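Local coordinates for protein purine nucleoside phosphorylase (Schistosoma mansoni, PDB 6BB7) that catalyses the reversible phosphorolysis of purine nucleosides, probably mainly inosine and guanosine, to the free base and ribose 1-phosphate, at residues 242-247 with 260-265. Residues are numbered along the deposited sequence; the frame is centred on the assembly and turned at random.
With D4V (3-methylpyridin-2-ol), chain F.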
ATOM      1  N   LEU A 242     -17.317 -16.804  -5.482  1.00 19.24           N
ATOM      2  CA  LEU A 242     -17.503 -18.173  -5.009  1.00 18.80           C
ATOM      3  C   LEU A 242     -16.571 -18.405  -3.817  1.00 21.16           C
ATOM      4  O   LEU A 242     -15.351 -18.236  -3.921  1.00 21.34           O
ATOM      5  CB  LEU A 242     -17.218 -19.186  -6.124  1.00 22.36           C
ATOM      6  CG  LEU A 242     -17.134 -20.671  -5.743  1.00 21.78           C
ATOM      7  CD1 LEU A 242     -18.430 -21.160  -5.140  1.00 23.88           C
ATOM      8  CD2 LEU A 242     -16.774 -21.498  -6.984  1.00 23.75           C
ATOM      9  N   ILE A 243     -17.144 -18.806  -2.688  1.00 22.01           N
ATOM     10  CA  ILE A 243     -16.406 -18.916  -1.433  1.00 22.10           C
ATOM     11  C   ILE A 243     -15.684 -20.261  -1.359  1.00 20.14           C
ATOM     12  O   ILE A 243     -16.313 -21.322  -1.415  1.00 22.35           O
ATOM     13  CB  ILE A 243     -17.362 -18.730  -0.239  1.00 22.89           C
ATOM     14  CG1 ILE A 243     -18.031 -17.349  -0.280  1.00 21.75           C
ATOM     15  CG2 ILE A 243     -16.633 -18.951   1.096  1.00 23.19           C
ATOM     16  CD1 ILE A 243     -17.043 -16.172  -0.330  1.00 24.00           C
ATOM     17  N   ALA A 244     -14.351 -20.211  -1.179  1.00 21.48           N
ATOM     18  CA  ALA A 244     -13.574 -21.448  -1.137  1.00 21.74           C
ATOM     19  C   ALA A 244     -13.489 -22.047   0.266  1.00 21.58           C
ATOM     20  O   ALA A 244     -13.332 -23.260   0.406  1.00 24.33           O
ATOM     21  CB  ALA A 244     -12.166 -21.222  -1.692  1.00 25.17           C
ATOM     22  N   ASN A 245     -13.618 -21.220   1.301  1.00 23.66           N
ATOM     23  CA  ASN A 245     -13.361 -21.644   2.677  1.00 24.11           C
ATOM     24  C   ASN A 245     -13.816 -20.509   3.577  1.00 25.26           C
ATOM     25  O   ASN A 245     -14.055 -19.393   3.107  1.00 27.33           O
ATOM     26  CB  ASN A 245     -11.862 -21.853   2.880  1.00 23.85           C
ATOM     27  CG  ASN A 245     -11.086 -20.533   2.879  1.00 31.13           C
ATOM     28  OD1 ASN A 245     -11.188 -19.739   1.934  1.00 30.82           O
ATOM     29  ND2 ASN A 245     -10.338 -20.276   3.941  1.00 27.75           N
ATOM     30  N   ASN A 246     -13.884 -20.779   4.890  1.00 23.25           N
ATOM     31  CA  ASN A 246     -14.043 -19.707   5.870  1.00 22.97           C
ATOM     32  C   ASN A 246     -12.720 -19.536   6.629  1.00 21.60           C
ATOM     33  O   ASN A 246     -12.319 -20.419   7.403  1.00 23.49           O
ATOM     34  CB  ASN A 246     -15.226 -19.955   6.805  1.00 27.58           C
ATOM     35  CG  ASN A 246     -15.522 -18.745   7.651  1.00 29.93           C
ATOM     36  OD1 ASN A 246     -14.712 -18.382   8.496  1.00 27.10           O
ATOM     37  ND2 ASN A 246     -16.656 -18.071   7.396  1.00 27.81           N
ATOM     38  N   SER A 247     -12.051 -18.406   6.376  1.00 23.04           N
ATOM     39  CA  SER A 247     -10.709 -18.161   6.906  1.00 20.65           C
ATOM     40  C   SER A 247     -10.706 -17.954   8.418  1.00 21.29           C
ATOM     41  O   SER A 247      -9.702 -18.257   9.080  1.00 22.85           O
ATOM     42  CB  SER A 247     -10.068 -16.954   6.214  1.00 25.61           C
ATOM     43  OG  SER A 247      -9.687 -17.300   4.889  1.00 30.68           O
ATOM     44  N   GLU A 260      -5.078 -26.209  -4.658  1.00 30.86           N
ATOM     45  CA  GLU A 260      -5.778 -27.454  -4.981  1.00 30.97           C
ATOM     46  C   GLU A 260      -7.185 -27.452  -4.399  1.00 27.68           C
ATOM     47  O   GLU A 260      -8.163 -27.824  -5.076  1.00 27.47           O
ATOM     48  CB  GLU A 260      -5.019 -28.650  -4.390  1.00 31.62           C
ATOM     49  CG  GLU A 260      -3.493 -28.648  -4.490  1.00 61.38           C
ATOM     50  CD  GLU A 260      -2.853 -29.590  -3.468  1.00 67.67           C
ATOM     51  OE1 GLU A 260      -3.445 -30.656  -3.172  1.00 72.26           O
ATOM     52  OE2 GLU A 260      -1.764 -29.257  -2.950  1.00 66.97           O
ATOM     53  N   LYS A 261      -7.307 -27.109  -3.118  1.00 27.18           N
ATOM     54  CA  LYS A 261      -8.629 -27.062  -2.483  1.00 26.42           C
ATOM     55  C   LYS A 261      -9.529 -26.026  -3.146  1.00 24.97           C
ATOM     56  O   LYS A 261     -10.744 -26.250  -3.298  1.00 24.63           O
ATOM     57  CB  LYS A 261      -8.493 -26.759  -0.990  1.00 27.33           C
ATOM     58  CG  LYS A 261      -7.831 -27.855  -0.143  1.00 31.98           C
ATOM     59  CD  LYS A 261      -7.689 -27.371   1.319  1.00 32.18           C
ATOM     60  CE  LYS A 261      -6.999 -28.378   2.220  1.00 40.86           C
ATOM     61  NZ  LYS A 261      -6.969 -27.898   3.638  1.00 50.58           N
ATOM     62  N   VAL A 262      -8.956 -24.890  -3.554  1.00 24.90           N
ATOM     63  CA  VAL A 262      -9.733 -23.845  -4.216  1.00 23.41           C
ATOM     64  C   VAL A 262     -10.312 -24.365  -5.527  1.00 24.05           C
ATOM     65  O   VAL A 262     -11.498 -24.173  -5.822  1.00 24.42           O
ATOM     66  CB  VAL A 262      -8.866 -22.591  -4.424  1.00 25.53           C
ATOM     67  CG1 VAL A 262      -9.606 -21.525  -5.243  1.00 25.66           C
ATOM     68  CG2 VAL A 262      -8.480 -21.997  -3.073  1.00 28.99           C
ATOM     69  N   LEU A 263      -9.471 -24.993  -6.349  1.00 24.40           N
ATOM     70  CA  LEU A 263      -9.926 -25.495  -7.647  1.00 28.07           C
ATOM     71  C   LEU A 263     -10.957 -26.612  -7.503  1.00 25.27           C
ATOM     72  O   LEU A 263     -11.844 -26.738  -8.352  1.00 25.36           O
ATOM     73  CB  LEU A 263      -8.748 -25.956  -8.503  1.00 27.30           C
ATOM     74  CG  LEU A 263      -7.792 -24.891  -9.079  1.00 29.40           C
ATOM     75  CD1 LEU A 263      -6.770 -25.529  -9.992  1.00 37.52           C
ATOM     76  CD2 LEU A 263      -8.580 -23.813  -9.833  1.00 38.55           C
ATOM     77  N   ALA A 264     -10.895 -27.394  -6.429  1.00 25.76           N
ATOM     78  CA  ALA A 264     -11.927 -28.410  -6.209  1.00 26.58           C
ATOM     79  C   ALA A 264     -13.288 -27.786  -5.900  1.00 25.43           C
ATOM     80  O   ALA A 264     -14.323 -28.306  -6.350  1.00 26.10           O
ATOM     81  CB  ALA A 264     -11.487 -29.355  -5.103  1.00 27.87           C
ATOM     82  N   VAL A 265     -13.322 -26.671  -5.154  1.00 24.14           N
ATOM     83  CA  VAL A 265     -14.587 -25.971  -4.939  1.00 24.89           C
ATOM     84  C   VAL A 265     -15.101 -25.403  -6.258  1.00 22.69           C
ATOM     85  O   VAL A 265     -16.298 -25.485  -6.566  1.00 22.98           O
ATOM     86  CB  VAL A 265     -14.434 -24.874  -3.864  1.00 24.85           C
ATOM     87  CG1 VAL A 265     -15.757 -24.130  -3.690  1.00 26.89           C
ATOM     88  CG2 VAL A 265     -14.011 -25.476  -2.540  1.00 25.02           C
TER
HETATM   89  C4  D4V F 305      -8.992 -17.664   0.418  0.98 28.98           C
HETATM   90  C5  D4V F 305      -8.408 -16.290  -1.505  0.98 21.66           C
HETATM   91  C3  D4V F 305      -9.486 -18.684  -0.451  0.98 38.80           C
HETATM   92  C2  D4V F 305      -9.447 -18.503  -1.874  0.98 30.24           C
HETATM   93  C1  D4V F 305      -8.912 -17.349  -2.415  0.98 27.14           C
HETATM   94  O   D4V F 305      -7.896 -15.124  -1.999  0.98 25.44           O
HETATM   95  C   D4V F 305      -8.860 -17.144  -3.917  0.98 45.74           C
HETATM   96  N   D4V F 305      -8.457 -16.451  -0.134  0.98 23.64           N
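V265 and A244 form the centre of this contact, which packs the C-terminal helix 259-283 against the end of strand 236-246 in the alpha/beta fold of the phosphorylase superfamily. The axes of the two short segments approach to 8.2 Å, and their directions make an angle of 136°, oblique and nearer antiparallel than parallel.

The contact is van der Waals packing, partly methyl against carbonyl oxygen and partly methyl against methyl. V265 lays its two methyls against two successive strand carbonyls. CG1 lies 3.7 Å from I243 O, and CG2 lies 3.7 Å from A244 O. CG1 stands anti to the backbone N of V265 (chi1 178°), and CG2 stands anti to the carbonyl carbon. A244 O is also hydrogen-bonded by the hydroxyl of S128. L242 extends the patch at loose range, its CD1 4.3 Å from V265 CG1. One turn earlier on the helix, V262 CG2 meets A244 CB at 4.0 Å.

The same two groups line the site of the bound 3-methylpyridin-2-ol. A244 CB and V262 CG2 both approach ring atom C2. The pyridine probably occupies the purine-base pocket, where N245 would be the base-contacting asparagine known in this family.

Polar side chains at the end of the strand bond locally, not to the helix 260-265. N246 caps the following helix, its OD1 accepting from the backbone N of L249. N245 ND2 donates to S247 OG at 3.2 Å, with S247 OG 23° out of the amide plane, and is also hydrogen-bonded to D250 OD2. These bonds help fix the amide's rotation. The other end of that amide faces the ligand, with N245 OD1 3.1 Å from its carbon C3.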